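Local coordinates for protein bile salt hydrolase/transferase (Clostridium perfringens, PDB 2RLC) that hydrolyses the amide bond of glycine- and taurine-conjugated bile salts, releasing free bile acids, and can also act as a bile acid amine N-acyltransferase, at residues A[17-22]-A[275-280]; A[25-30]-A[316-321]; A[229-234]-A[256-261]; A[260-265]-A[292-297]. All coordinates share one frame; numbering follows the deposited sequence. Where two conformers were deposited one is given.

Contact 1 of 4, residues A[17-22]-A[275-280]. With CHD (cholic acid), chain D.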
# COMPACT_ATOMS: atom_id res chain seq x y z
N ARG A 17 -17.32 -16.67 12.50
CA ARG A 17 -17.26 -15.89 11.27
C ARG A 17 -17.94 -14.54 11.38
O ARG A 17 -18.83 -14.35 12.21
CB ARG A 17 -17.90 -16.69 10.12
CG ARG A 17 -19.35 -17.12 10.38
CD ARG A 17 -20.38 -16.13 9.81
NE ARG A 17 -20.22 -15.97 8.36
CZ ARG A 17 -20.64 -16.85 7.46
NH1 ARG A 17 -21.26 -17.96 7.83
NH2 ARG A 17 -20.45 -16.61 6.16
N ASN A 18 -17.50 -13.63 10.52
CA ASN A 18 -18.26 -12.44 10.15
C ASN A 18 -19.16 -12.81 8.99
O ASN A 18 -18.71 -13.44 8.02
CB ASN A 18 -17.33 -11.33 9.70
CG ASN A 18 -16.70 -10.57 10.85
OD1 ASN A 18 -17.12 -10.67 12.00
ND2 ASN A 18 -15.68 -9.78 10.54
N MSE A 19 -20.43 -12.41 9.08
CA MSE A 19 -21.36 -12.51 7.96
C MSE A 19 -21.44 -11.15 7.29
O MSE A 19 -21.98 -10.21 7.86
CB MSE A 19 -22.75 -12.94 8.44
CG MSE A 19 -23.86 -12.81 7.40
SE MSE A 19 -23.58 -13.97 5.87
CE MSE A 19 -23.76 -15.67 6.77
N ASP A 20 -20.89 -11.06 6.08
CA ASP A 20 -20.84 -9.80 5.34
C ASP A 20 -21.77 -9.85 4.13
O ASP A 20 -21.39 -10.37 3.08
CB ASP A 20 -19.40 -9.49 4.88
CG ASP A 20 -18.39 -9.54 6.02
OD1 ASP A 20 -18.78 -9.32 7.19
OD2 ASP A 20 -17.20 -9.79 5.73
N ILE A 21 -22.98 -9.31 4.29
CA ILE A 21 -23.98 -9.27 3.21
C ILE A 21 -24.79 -7.97 3.24
O ILE A 21 -24.79 -7.27 4.26
CB ILE A 21 -24.94 -10.49 3.25
CG1 ILE A 21 -25.57 -10.65 4.64
CG2 ILE A 21 -24.23 -11.77 2.79
CD1 ILE A 21 -26.55 -11.80 4.76
N GLU A 22 -25.46 -7.66 2.14
CA GLU A 22 -26.22 -6.41 2.03
C GLU A 22 -27.72 -6.58 2.27
O GLU A 22 -28.50 -5.63 2.11
CB GLU A 22 -25.95 -5.74 0.66
CG GLU A 22 -26.57 -6.46 -0.55
CD GLU A 22 -25.67 -7.52 -1.17
OE1 GLU A 22 -24.88 -8.16 -0.44
OE2 GLU A 22 -25.78 -7.73 -2.40
N THR A 275 -20.99 -6.06 7.85
CA THR A 275 -20.91 -7.22 8.72
C THR A 275 -22.19 -7.26 9.54
O THR A 275 -22.33 -6.56 10.55
CB THR A 275 -19.65 -7.19 9.60
OG1 THR A 275 -18.50 -7.23 8.74
CG2 THR A 275 -19.61 -8.40 10.53
N GLN A 276 -23.13 -8.08 9.07
CA GLN A 276 -24.45 -8.19 9.67
C GLN A 276 -24.39 -8.81 11.05
O GLN A 276 -25.03 -8.34 11.98
CB GLN A 276 -25.39 -8.99 8.76
CG GLN A 276 -25.62 -8.35 7.39
CD GLN A 276 -26.56 -7.15 7.44
OE1 GLN A 276 -27.08 -6.79 8.50
NE2 GLN A 276 -26.78 -6.53 6.28
N TYR A 277 -23.60 -9.88 11.17
CA TYR A 277 -23.35 -10.51 12.46
C TYR A 277 -21.96 -11.12 12.56
O TYR A 277 -21.29 -11.38 11.55
CB TYR A 277 -24.45 -11.53 12.83
CG TYR A 277 -24.43 -12.85 12.08
CD1 TYR A 277 -23.60 -13.90 12.49
CD2 TYR A 277 -25.27 -13.07 11.00
CE1 TYR A 277 -23.60 -15.12 11.82
CE2 TYR A 277 -25.28 -14.29 10.32
CZ TYR A 277 -24.44 -15.30 10.74
OH TYR A 277 -24.46 -16.50 10.06
N THR A 278 -21.53 -11.33 13.80
CA THR A 278 -20.31 -12.06 14.10
C THR A 278 -20.66 -13.18 15.06
O THR A 278 -21.18 -12.93 16.15
CB THR A 278 -19.24 -11.14 14.73
OG1 THR A 278 -18.94 -10.07 13.83
CG2 THR A 278 -17.97 -11.93 15.02
N SER A 279 -20.39 -14.42 14.65
CA SER A 279 -20.62 -15.57 15.50
C SER A 279 -19.31 -16.15 16.02
O SER A 279 -18.29 -16.08 15.34
CB SER A 279 -21.42 -16.65 14.77
OG SER A 279 -20.72 -17.15 13.65
N CYS A 280 -19.37 -16.70 17.22
CA CYS A 280 -18.25 -17.41 17.81
C CYS A 280 -18.77 -18.63 18.57
O CYS A 280 -19.54 -18.51 19.51
CB CYS A 280 -17.47 -16.50 18.75
SG CYS A 280 -16.05 -17.32 19.50
C1 CHD D . -32.68 -18.21 0.24
C2 CHD D . -32.23 -17.35 -0.94
C3 CHD D . -32.27 -18.14 -2.24
O3 CHD D . -31.71 -17.35 -3.29
C4 CHD D . -31.47 -19.43 -2.12
C5 CHD D . -31.82 -20.28 -0.88
C6 CHD D . -30.89 -21.50 -0.81
C7 CHD D . -29.48 -21.21 -0.28
O7 CHD D . -28.70 -20.61 -1.33
C8 CHD D . -29.47 -20.34 0.99
C9 CHD D . -30.41 -19.12 0.89
C10 CHD D . -31.85 -19.48 0.44
C11 CHD D . -30.34 -18.24 2.15
C12 CHD D . -28.91 -17.83 2.53
O12 CHD D . -28.41 -16.88 1.57
C13 CHD D . -27.98 -19.04 2.65
C14 CHD D . -28.07 -19.82 1.34
C15 CHD D . -26.89 -20.79 1.33
C16 CHD D . -25.83 -20.07 2.19
C17 CHD D . -26.47 -18.74 2.63
C18 CHD D . -28.36 -19.89 3.88
C19 CHD D . -32.59 -20.29 1.51
C20 CHD D . -25.80 -18.14 3.89
C21 CHD D . -26.37 -16.79 4.30
C22 CHD D . -24.28 -18.03 3.75
C23 CHD D . -23.83 -17.27 2.50
O25 CHD D . -22.64 -15.30 1.98
C24 CHD D . -22.80 -16.22 2.81
O26 CHD D . -22.14 -16.31 3.87
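Thr275 and Thr278 each donate a hydroxyl proton to strand 13-21: Thr275 OG1 lies 2.6 Å from Asp20 OD1, above the carboxylate plane, and Thr278 OG1 lies 2.6 Å from Asn18 OD1. In both pairs the side chains run side by side on one face of the antiparallel strands 13-21 and 274-282, where a short threonine suits a slightly longer Asn or Asp partner. The backbones are tied by bonds such as Met19 N to Tyr277 O, 2.8 Å and nearly straight. Near the end of strand 13-21 the amide of Gln276 takes over from the backbone, its chain bent at chi2 (-75°) to bring NE2 within 2.9 Å of Ile21 O.

On the other face, Met19, a selenomethionine, sets its CB over the Tyr277 ring, 3.6 Å from the centroid. Further bends carry its methyl CE over the centre of the Arg17 guanidinium. Arg17 NE bonds to Asn18 O at 3.0 Å, while NH2 comes within 2.9 Å of cholate O26 and hydrogen-bonds to Gly79 O. Asp68 receives NH1 in a salt bridge and bonds with Tyr277 OH and Ser279 OG. Arg17 binds deoxycholate, and a buried arginine held by so many acceptors probably helps to hold the carboxylate end of the bile acid next to the oxidised nucleophile at position 1.

Contact 2 of 4, residues A[25-30]-A[316-321]. With CHD (cholic acid), chain D.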
# COMPACT_ATOMS: atom_id res chain seq x y z
N PHE A 25 -31.39 -12.62 5.33
CA PHE A 25 -31.85 -13.91 4.81
C PHE A 25 -32.88 -14.58 5.73
O PHE A 25 -32.97 -15.81 5.79
CB PHE A 25 -30.68 -14.85 4.41
CG PHE A 25 -29.73 -15.19 5.53
CD1 PHE A 25 -28.71 -14.31 5.89
CD2 PHE A 25 -29.80 -16.42 6.18
CE1 PHE A 25 -27.80 -14.64 6.91
CE2 PHE A 25 -28.90 -16.76 7.19
CZ PHE A 25 -27.90 -15.86 7.56
N ASN A 26 -33.68 -13.75 6.40
CA ASN A 26 -34.66 -14.20 7.40
C ASN A 26 -34.04 -15.14 8.42
O ASN A 26 -34.59 -16.19 8.75
CB ASN A 26 -35.88 -14.85 6.73
CG ASN A 26 -36.71 -13.87 5.92
OD1 ASN A 26 -36.67 -12.66 6.14
ND2 ASN A 26 -37.48 -14.40 4.97
N GLN A 27 -32.86 -14.75 8.91
CA GLN A 27 -32.09 -15.62 9.79
C GLN A 27 -32.65 -15.71 11.20
O GLN A 27 -33.27 -14.77 11.70
CB GLN A 27 -30.61 -15.20 9.83
CG GLN A 27 -30.35 -13.77 10.26
CD GLN A 27 -30.17 -12.82 9.10
OE1 GLN A 27 -30.96 -12.81 8.15
NE2 GLN A 27 -29.12 -12.00 9.16
N SER A 28 -32.42 -16.86 11.81
CA SER A 28 -32.67 -17.09 13.22
C SER A 28 -31.63 -18.10 13.69
O SER A 28 -30.98 -18.75 12.87
CB SER A 28 -34.08 -17.63 13.45
OG SER A 28 -34.26 -18.89 12.83
N ILE A 29 -31.45 -18.20 15.00
CA ILE A 29 -30.60 -19.24 15.56
C ILE A 29 -31.46 -20.49 15.63
O ILE A 29 -32.54 -20.48 16.22
CB ILE A 29 -30.03 -18.84 16.95
CG1 ILE A 29 -29.17 -17.57 16.84
CG2 ILE A 29 -29.19 -19.97 17.53
CD1 ILE A 29 -29.94 -16.26 16.74
N ILE A 30 -30.99 -21.56 14.99
CA ILE A 30 -31.78 -22.78 14.85
C ILE A 30 -31.14 -23.95 15.59
O ILE A 30 -29.96 -24.26 15.38
CB ILE A 30 -31.99 -23.15 13.36
CG1 ILE A 30 -32.69 -22.01 12.61
CG2 ILE A 30 -32.79 -24.46 13.23
CD1 ILE A 30 -32.65 -22.14 11.10
N TYR A 316 -34.48 -19.21 17.77
CA TYR A 316 -34.30 -18.05 18.63
C TYR A 316 -34.14 -16.81 17.77
O TYR A 316 -33.42 -16.83 16.77
CB TYR A 316 -33.09 -18.24 19.55
CG TYR A 316 -33.23 -19.44 20.45
CD1 TYR A 316 -33.88 -19.33 21.68
CD2 TYR A 316 -32.76 -20.69 20.07
CE1 TYR A 316 -34.04 -20.42 22.51
CE2 TYR A 316 -32.91 -21.80 20.89
CZ TYR A 316 -33.55 -21.66 22.11
OH TYR A 316 -33.72 -22.73 22.95
N LYS A 317 -34.81 -15.73 18.17
CA LYS A 317 -34.88 -14.52 17.37
C LYS A 317 -33.55 -13.78 17.28
O LYS A 317 -32.90 -13.50 18.29
CB LYS A 317 -35.97 -13.58 17.89
CG LYS A 317 -36.22 -12.38 16.99
CD LYS A 317 -37.23 -11.43 17.59
CE LYS A 317 -37.41 -10.21 16.70
NZ LYS A 317 -38.43 -9.27 17.24
N TYR A 318 -33.17 -13.48 16.04
CA TYR A 318 -31.99 -12.70 15.69
C TYR A 318 -32.10 -11.32 16.35
O TYR A 318 -33.00 -10.54 16.04
CB TYR A 318 -31.93 -12.59 14.17
CG TYR A 318 -30.73 -11.91 13.57
CD1 TYR A 318 -29.51 -12.57 13.45
CD2 TYR A 318 -30.84 -10.62 13.06
CE1 TYR A 318 -28.41 -11.94 12.87
CE2 TYR A 318 -29.74 -9.98 12.48
CZ TYR A 318 -28.53 -10.65 12.38
OH TYR A 318 -27.46 -10.01 11.80
N ASN A 319 -31.18 -11.04 17.27
CA ASN A 319 -31.24 -9.83 18.09
C ASN A 319 -30.66 -8.61 17.37
O ASN A 319 -29.45 -8.53 17.13
CB ASN A 319 -30.54 -10.07 19.44
CG ASN A 319 -30.79 -8.95 20.45
OD1 ASN A 319 -30.88 -7.78 20.09
ND2 ASN A 319 -30.89 -9.32 21.72
N LYS A 320 -31.53 -7.65 17.05
CA LYS A 320 -31.13 -6.41 16.39
C LYS A 320 -31.44 -5.17 17.23
O LYS A 320 -31.54 -4.06 16.70
CB LYS A 320 -31.85 -6.28 15.04
CG LYS A 320 -31.45 -7.31 14.01
CD LYS A 320 -32.31 -7.19 12.75
CE LYS A 320 -31.93 -5.96 11.94
NZ LYS A 320 -32.85 -5.75 10.78
N THR A 321 -31.60 -5.37 18.54
CA THR A 321 -31.94 -4.28 19.45
C THR A 321 -30.77 -4.00 20.39
O THR A 321 -30.48 -4.79 21.29
CB THR A 321 -33.22 -4.59 20.25
OG1 THR A 321 -34.30 -4.86 19.34
CG2 THR A 321 -33.60 -3.41 21.14
C1 CHD D . -32.68 -18.21 0.24
C2 CHD D . -32.23 -17.35 -0.94
C3 CHD D . -32.27 -18.14 -2.24
O3 CHD D . -31.71 -17.35 -3.29
C4 CHD D . -31.47 -19.43 -2.12
C5 CHD D . -31.82 -20.28 -0.88
C6 CHD D . -30.89 -21.50 -0.81
C7 CHD D . -29.48 -21.21 -0.28
O7 CHD D . -28.70 -20.61 -1.33
C8 CHD D . -29.47 -20.34 0.99
C9 CHD D . -30.41 -19.12 0.89
C10 CHD D . -31.85 -19.48 0.44
C11 CHD D . -30.34 -18.24 2.15
C12 CHD D . -28.91 -17.83 2.53
O12 CHD D . -28.41 -16.88 1.57
C13 CHD D . -27.98 -19.04 2.65
C14 CHD D . -28.07 -19.82 1.34
C15 CHD D . -26.89 -20.79 1.33
C16 CHD D . -25.83 -20.07 2.19
C17 CHD D . -26.47 -18.74 2.63
C18 CHD D . -28.36 -19.89 3.88
C19 CHD D . -32.59 -20.29 1.51
C20 CHD D . -25.80 -18.14 3.89
C21 CHD D . -26.37 -16.79 4.30
C22 CHD D . -24.28 -18.03 3.75
C23 CHD D . -23.83 -17.27 2.50
O25 CHD D . -22.64 -15.30 1.98
C24 CHD D . -22.80 -16.22 2.81
O26 CHD D . -22.14 -16.31 3.87
O HOH W 1 -34.96 -14.05 13.73
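Ile29 and Tyr316 form the antiparallel hydrogen-bonded pair that joins strand 28-32 to strand 314-317, at one margin of the sheet that also contains strand 53-60. Ile29 N reaches Tyr316 O at 3.0 Å and Tyr316 N returns to Ile29 O at 2.8 Å. Their CB atoms are 4.1 Å apart on the same face, a place for a branched aliphatic residue beside an aromatic one. Ile29 also packs on Leu54 and Met56 of the next strand; Tyr316 sends its hydroxyl to Glu306 and touches Val327 of the second subunit.

Beyond this pair the chains diverge and a water takes over, donating to Gln27 O at 2.7 Å and accepting from Tyr318 N at 3.0 Å. Gln27 then crosses Tyr318. Its first torsion (chi1 57°), with CG between the backbone N and the carbonyl carbon, puts CG over the ring face, 3.8 Å from the centroid, in a CH-pi contact; the bend at chi2 then turns the amide. The amide plane stands 59° from the ring, so the two are not stacked. Gln27 OE1 instead accepts from Phe25 N at 2.9 Å and bonds with Ser24 OG, which ties the residues before the strand together. Gln27 CB presses on one face of the Phe25 ring, and the cholate methyl C21 sits 3.5 Å above the centre of the opposite face. Glutamine thus serves both as a polar brace and as an aliphatic spacer. This is an antiparallel strand pair opening into a water-bridged end, next to an aromatic wall of the sterol pocket in an Ntn-hydrolase.

Contact 3 of 4, residues A[229-234]-A[256-261]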
# COMPACT_ATOMS: atom_id res chain seq x y z
N ILE A 229 -5.24 -11.46 4.71
CA ILE A 229 -3.94 -11.03 5.22
C ILE A 229 -4.05 -10.47 6.64
O ILE A 229 -3.34 -10.91 7.55
CB ILE A 229 -3.26 -10.00 4.29
CG1 ILE A 229 -2.99 -10.60 2.90
CG2 ILE A 229 -1.98 -9.42 4.92
CD1 ILE A 229 -2.17 -11.90 2.90
N ARG A 230 -4.95 -9.50 6.83
CA ARG A 230 -5.12 -8.87 8.14
C ARG A 230 -5.41 -9.86 9.27
O ARG A 230 -4.70 -9.87 10.28
CB ARG A 230 -6.16 -7.74 8.10
CG ARG A 230 -5.71 -6.52 7.31
CD ARG A 230 -6.20 -5.20 7.92
NE ARG A 230 -7.66 -5.08 8.00
CZ ARG A 230 -8.45 -4.80 6.96
NH1 ARG A 230 -7.95 -4.63 5.75
NH2 ARG A 230 -9.77 -4.70 7.15
N VAL A 231 -6.43 -10.70 9.10
CA VAL A 231 -6.80 -11.66 10.15
C VAL A 231 -5.73 -12.73 10.39
O VAL A 231 -5.52 -13.15 11.52
CB VAL A 231 -8.18 -12.34 9.94
CG1 VAL A 231 -9.30 -11.36 10.25
CG2 VAL A 231 -8.32 -12.94 8.54
N ALA A 232 -5.06 -13.15 9.31
CA ALA A 232 -3.97 -14.13 9.42
C ALA A 232 -2.86 -13.62 10.32
O ALA A 232 -2.39 -14.34 11.21
CB ALA A 232 -3.43 -14.48 8.04
N PHE A 233 -2.47 -12.36 10.13
CA PHE A 233 -1.40 -11.76 10.92
C PHE A 233 -1.83 -11.29 12.31
O PHE A 233 -1.06 -11.41 13.27
CB PHE A 233 -0.70 -10.64 10.14
CG PHE A 233 0.26 -11.15 9.10
CD1 PHE A 233 1.57 -11.49 9.46
CD2 PHE A 233 -0.14 -11.33 7.78
CE1 PHE A 233 2.46 -11.98 8.50
CE2 PHE A 233 0.75 -11.82 6.82
CZ PHE A 233 2.05 -12.14 7.19
N LEU A 234 -3.06 -10.79 12.44
CA LEU A 234 -3.61 -10.44 13.75
C LEU A 234 -3.72 -11.68 14.65
O LEU A 234 -3.38 -11.62 15.83
CB LEU A 234 -4.97 -9.76 13.63
CG LEU A 234 -4.99 -8.32 13.08
CD1 LEU A 234 -6.42 -7.92 12.78
CD2 LEU A 234 -4.34 -7.33 14.02
N ASN A 256 -13.43 -7.82 14.33
CA ASN A 256 -13.84 -6.41 14.23
C ASN A 256 -12.96 -5.61 13.28
O ASN A 256 -13.43 -4.67 12.63
CB ASN A 256 -13.80 -5.73 15.61
CG ASN A 256 -14.99 -6.10 16.48
OD1 ASN A 256 -15.89 -6.83 16.07
ND2 ASN A 256 -14.98 -5.59 17.71
N ASN A 257 -11.68 -5.98 13.20
CA ASN A 257 -10.72 -5.31 12.33
C ASN A 257 -11.04 -5.45 10.84
O ASN A 257 -10.67 -4.60 10.03
CB ASN A 257 -9.31 -5.80 12.62
CG ASN A 257 -8.26 -5.08 11.80
OD1 ASN A 257 -7.77 -5.60 10.79
ND2 ASN A 257 -7.91 -3.86 12.21
N VAL A 258 -11.72 -6.54 10.48
CA VAL A 258 -12.08 -6.79 9.08
C VAL A 258 -13.59 -6.70 8.82
O VAL A 258 -14.07 -7.08 7.75
CB VAL A 258 -11.53 -8.15 8.58
CG1 VAL A 258 -10.01 -8.11 8.49
CG2 VAL A 258 -12.02 -9.29 9.46
N ALA A 259 -14.33 -6.20 9.81
CA ALA A 259 -15.77 -5.98 9.68
C ALA A 259 -16.07 -4.79 8.78
O ALA A 259 -15.41 -3.75 8.87
CB ALA A 259 -16.40 -5.78 11.05
N MSE A 260 -17.07 -4.94 7.91
CA MSE A 260 -17.47 -3.87 7.01
C MSE A 260 -18.37 -2.86 7.70
O MSE A 260 -19.24 -3.24 8.50
CB MSE A 260 -18.16 -4.43 5.77
CG MSE A 260 -17.25 -5.24 4.87
SE MSE A 260 -18.27 -6.12 3.48
CE MSE A 260 -16.92 -7.38 2.86
N VAL A 261 -18.16 -1.59 7.39
CA VAL A 261 -18.86 -0.48 8.04
C VAL A 261 -19.83 0.14 7.04
O VAL A 261 -19.48 0.35 5.87
CB VAL A 261 -17.85 0.57 8.55
CG1 VAL A 261 -18.54 1.67 9.34
CG2 VAL A 261 -16.78 -0.09 9.42
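Arg230 approaches Asn257 side-on, its guanidinium turned 78° from the amide plane and its chain crossing the asparagine at about a right angle. NE bonds to Asn257 OD1 at 2.8 Å, with the oxygen lying in the guanidinium plane but the donor above the plane of the amide. NH2 reaches the backbone O of the same residue at 3.0 Å, on a straighter path (163°). Bends at chi2 and chi3 bring the arginine into this two-pronged grip. On the other side, chi1 of Asn257 (-177°) sets CG anti to the backbone N and beside the carbonyl carbon, which leaves OD1 and O near enough for NE and NH2 to take one each.

Asn257 lies in the type I beta turn Asn256 to Ala259, in the segment that follows on from helix 248-256, so Arg230, on helix 224-242, ties two helical parts of the fold through a turn. Leu234, one turn further along, sets CD1 3.5 Å from Asn257 CG, an aliphatic cover over the amide. Arg230 runs antiparallel to Val258, NH2 passing 3.7 Å from CG1. Val258 also meets Val231 at about a right angle, though how closely is uncertain because Val231 has two conformers. The remaining nitrogen, Arg230 NH1, bonds to the carbonyls of Pro219 and Asp221. Leu234 also packs on Ser264 of the second subunit, and Asn257 on Phe222 of that subunit.

Contact 4 of 4, residues A[260-265]-A[292-297]. With SO4 (sulfate ion), chain B.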
# COMPACT_ATOMS: atom_id res chain seq x y z
N MSE A 260 -17.07 -4.94 7.91
CA MSE A 260 -17.47 -3.87 7.01
C MSE A 260 -18.37 -2.86 7.70
O MSE A 260 -19.24 -3.24 8.50
CB MSE A 260 -18.16 -4.43 5.77
CG MSE A 260 -17.25 -5.24 4.87
SE MSE A 260 -18.27 -6.12 3.48
CE MSE A 260 -16.92 -7.38 2.86
N VAL A 261 -18.16 -1.59 7.39
CA VAL A 261 -18.86 -0.48 8.04
C VAL A 261 -19.83 0.14 7.04
O VAL A 261 -19.48 0.35 5.87
CB VAL A 261 -17.85 0.57 8.55
CG1 VAL A 261 -18.54 1.67 9.34
CG2 VAL A 261 -16.78 -0.09 9.42
N ARG A 262 -21.05 0.44 7.50
CA ARG A 262 -22.10 0.99 6.64
C ARG A 262 -21.61 2.21 5.86
O ARG A 262 -21.00 3.11 6.43
CB ARG A 262 -23.33 1.37 7.47
CG ARG A 262 -24.60 1.56 6.64
CD ARG A 262 -25.75 2.11 7.48
NE ARG A 262 -26.17 1.17 8.52
CZ ARG A 262 -27.06 0.20 8.36
NH1 ARG A 262 -27.63 -0.01 7.17
NH2 ARG A 262 -27.37 -0.59 9.38
N GLY A 263 -21.89 2.22 4.56
CA GLY A 263 -21.58 3.36 3.70
C GLY A 263 -20.36 3.25 2.81
O GLY A 263 -20.33 3.84 1.72
N SER A 264 -19.35 2.51 3.26
CA SER A 264 -18.04 2.48 2.58
C SER A 264 -17.78 1.28 1.66
O SER A 264 -16.83 1.30 0.87
CB SER A 264 -16.90 2.61 3.60
OG SER A 264 -17.09 1.75 4.71
N THR A 265 -18.61 0.25 1.76
CA THR A 265 -18.52 -0.90 0.87
C THR A 265 -19.85 -1.02 0.13
O THR A 265 -20.74 -1.78 0.53
CB THR A 265 -18.16 -2.21 1.63
OG1 THR A 265 -16.95 -2.01 2.37
CG2 THR A 265 -17.96 -3.37 0.66
N THR A 292 -24.59 -8.58 16.56
CA THR A 292 -25.02 -8.10 15.25
C THR A 292 -24.58 -6.67 15.02
O THR A 292 -24.09 -6.00 15.94
CB THR A 292 -26.56 -8.17 15.10
OG1 THR A 292 -27.18 -7.26 16.01
CG2 THR A 292 -27.07 -9.59 15.35
N TYR A 293 -24.75 -6.19 13.79
CA TYR A 293 -24.40 -4.83 13.45
C TYR A 293 -25.19 -3.83 14.32
O TYR A 293 -24.65 -2.82 14.76
CB TYR A 293 -24.64 -4.57 11.97
CG TYR A 293 -23.96 -3.32 11.48
CD1 TYR A 293 -24.59 -2.08 11.57
CD2 TYR A 293 -22.68 -3.37 10.93
CE1 TYR A 293 -23.96 -0.92 11.14
CE2 TYR A 293 -22.04 -2.22 10.49
CZ TYR A 293 -22.69 -1.00 10.60
OH TYR A 293 -22.07 0.14 10.17
N GLU A 294 -26.45 -4.15 14.57
CA GLU A 294 -27.34 -3.29 15.35
C GLU A 294 -27.11 -3.42 16.86
O GLU A 294 -27.17 -2.42 17.58
CB GLU A 294 -28.80 -3.58 15.00
CG GLU A 294 -29.20 -3.19 13.58
CD GLU A 294 -28.78 -4.19 12.51
OE1 GLU A 294 -28.38 -5.33 12.85
OE2 GLU A 294 -28.85 -3.82 11.31
N ASN A 295 -26.84 -4.64 17.32
CA ASN A 295 -26.60 -4.90 18.74
C ASN A 295 -25.28 -5.63 18.97
O ASN A 295 -25.16 -6.83 18.73
CB ASN A 295 -27.76 -5.71 19.35
CG ASN A 295 -27.56 -6.00 20.84
OD1 ASN A 295 -26.75 -5.37 21.52
ND2 ASN A 295 -28.32 -6.97 21.35
N ASN A 296 -24.29 -4.88 19.47
CA ASN A 296 -22.94 -5.41 19.64
C ASN A 296 -22.76 -6.28 20.88
O ASN A 296 -21.71 -6.90 21.04
CB ASN A 296 -21.91 -4.28 19.63
CG ASN A 296 -22.02 -3.38 20.85
OD1 ASN A 296 -23.12 -3.01 21.27
ND2 ASN A 296 -20.88 -3.04 21.43
N GLN A 297 -23.76 -6.34 21.77
CA GLN A 297 -23.65 -7.22 22.93
C GLN A 297 -23.68 -8.67 22.46
O GLN A 297 -24.49 -9.05 21.62
CB GLN A 297 -24.72 -6.99 23.99
CG GLN A 297 -24.43 -7.80 25.27
CD GLN A 297 -25.54 -7.80 26.31
OE1 GLN A 297 -26.72 -7.73 25.99
NE2 GLN A 297 -25.14 -7.91 27.57
S SO4 B . -27.71 0.98 3.25
O1 SO4 B . -26.69 1.91 2.77
O2 SO4 B . -27.87 -0.08 2.26
O3 SO4 B . -27.28 0.42 4.52
O4 SO4 B . -28.97 1.69 3.42
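Arg262 and Tyr293 present flat groups almost perpendicular to each other, the guanidinium and ring planes 89° apart. At the guanidinium edge, NH1 hydrogen-bonds to O3 of a sulfate, probably from the crystallisation liquor, at 2.7 Å. Another edge turns toward Glu294, whose OE2 is 4.0 Å from NH2, longer than a salt bridge. The Tyr293 ring has Val261 CA and Met260 O near its plane, the latter 3.6 Å from CE2, and stacks with His253 of the second subunit. The side chain of Met260 touches the bound glycine.

The one hydrogen bond across the contact runs from Arg262 N to Tyr293 OH, 2.9 Å and fairly straight (165°). The tyrosine is long enough to reach a backbone amide with its hydroxyl, helped by its CG lying anti to the backbone N (chi1 -164°), and Arg262 CB closes on the same oxygen at 3.2 Å. That hydroxyl also bonds to Glu250 of the second subunit, whose carboxylate makes a salt bridge with Arg262 NE. At this subunit interface, and against Leu274, the loop between helix 248-256 and strand 274-282 is thereby tied to the turn between strands 287-292 and 299-302.

How the contacts relate
Contact 1 joins the two central strands, 13-21 and 274-282, of one sheet, and contacts 3 and 4 lie beside it in flanking loops, these three centres 9 to 14 Å apart. Thr275 OG1 probably bonds to Met260 N, shared by contacts 3 and 4, and Gln276 O to Tyr293 N of contact 4. Contact 2 belongs to the other sheet, 24 Å from contact 3 between centres, yet meets contact 1 through Phe25 and Tyr318 and contact 4 through Asn319. Along the chain come 17-22, 25-30, 229-234, 256-261, 260-265, 275-280, 292-297 and 316-321. The early segments 17-22 and 25-30 line the cholate, and late ones pair with them; contacts 2, 3 and 4 touch the second subunit.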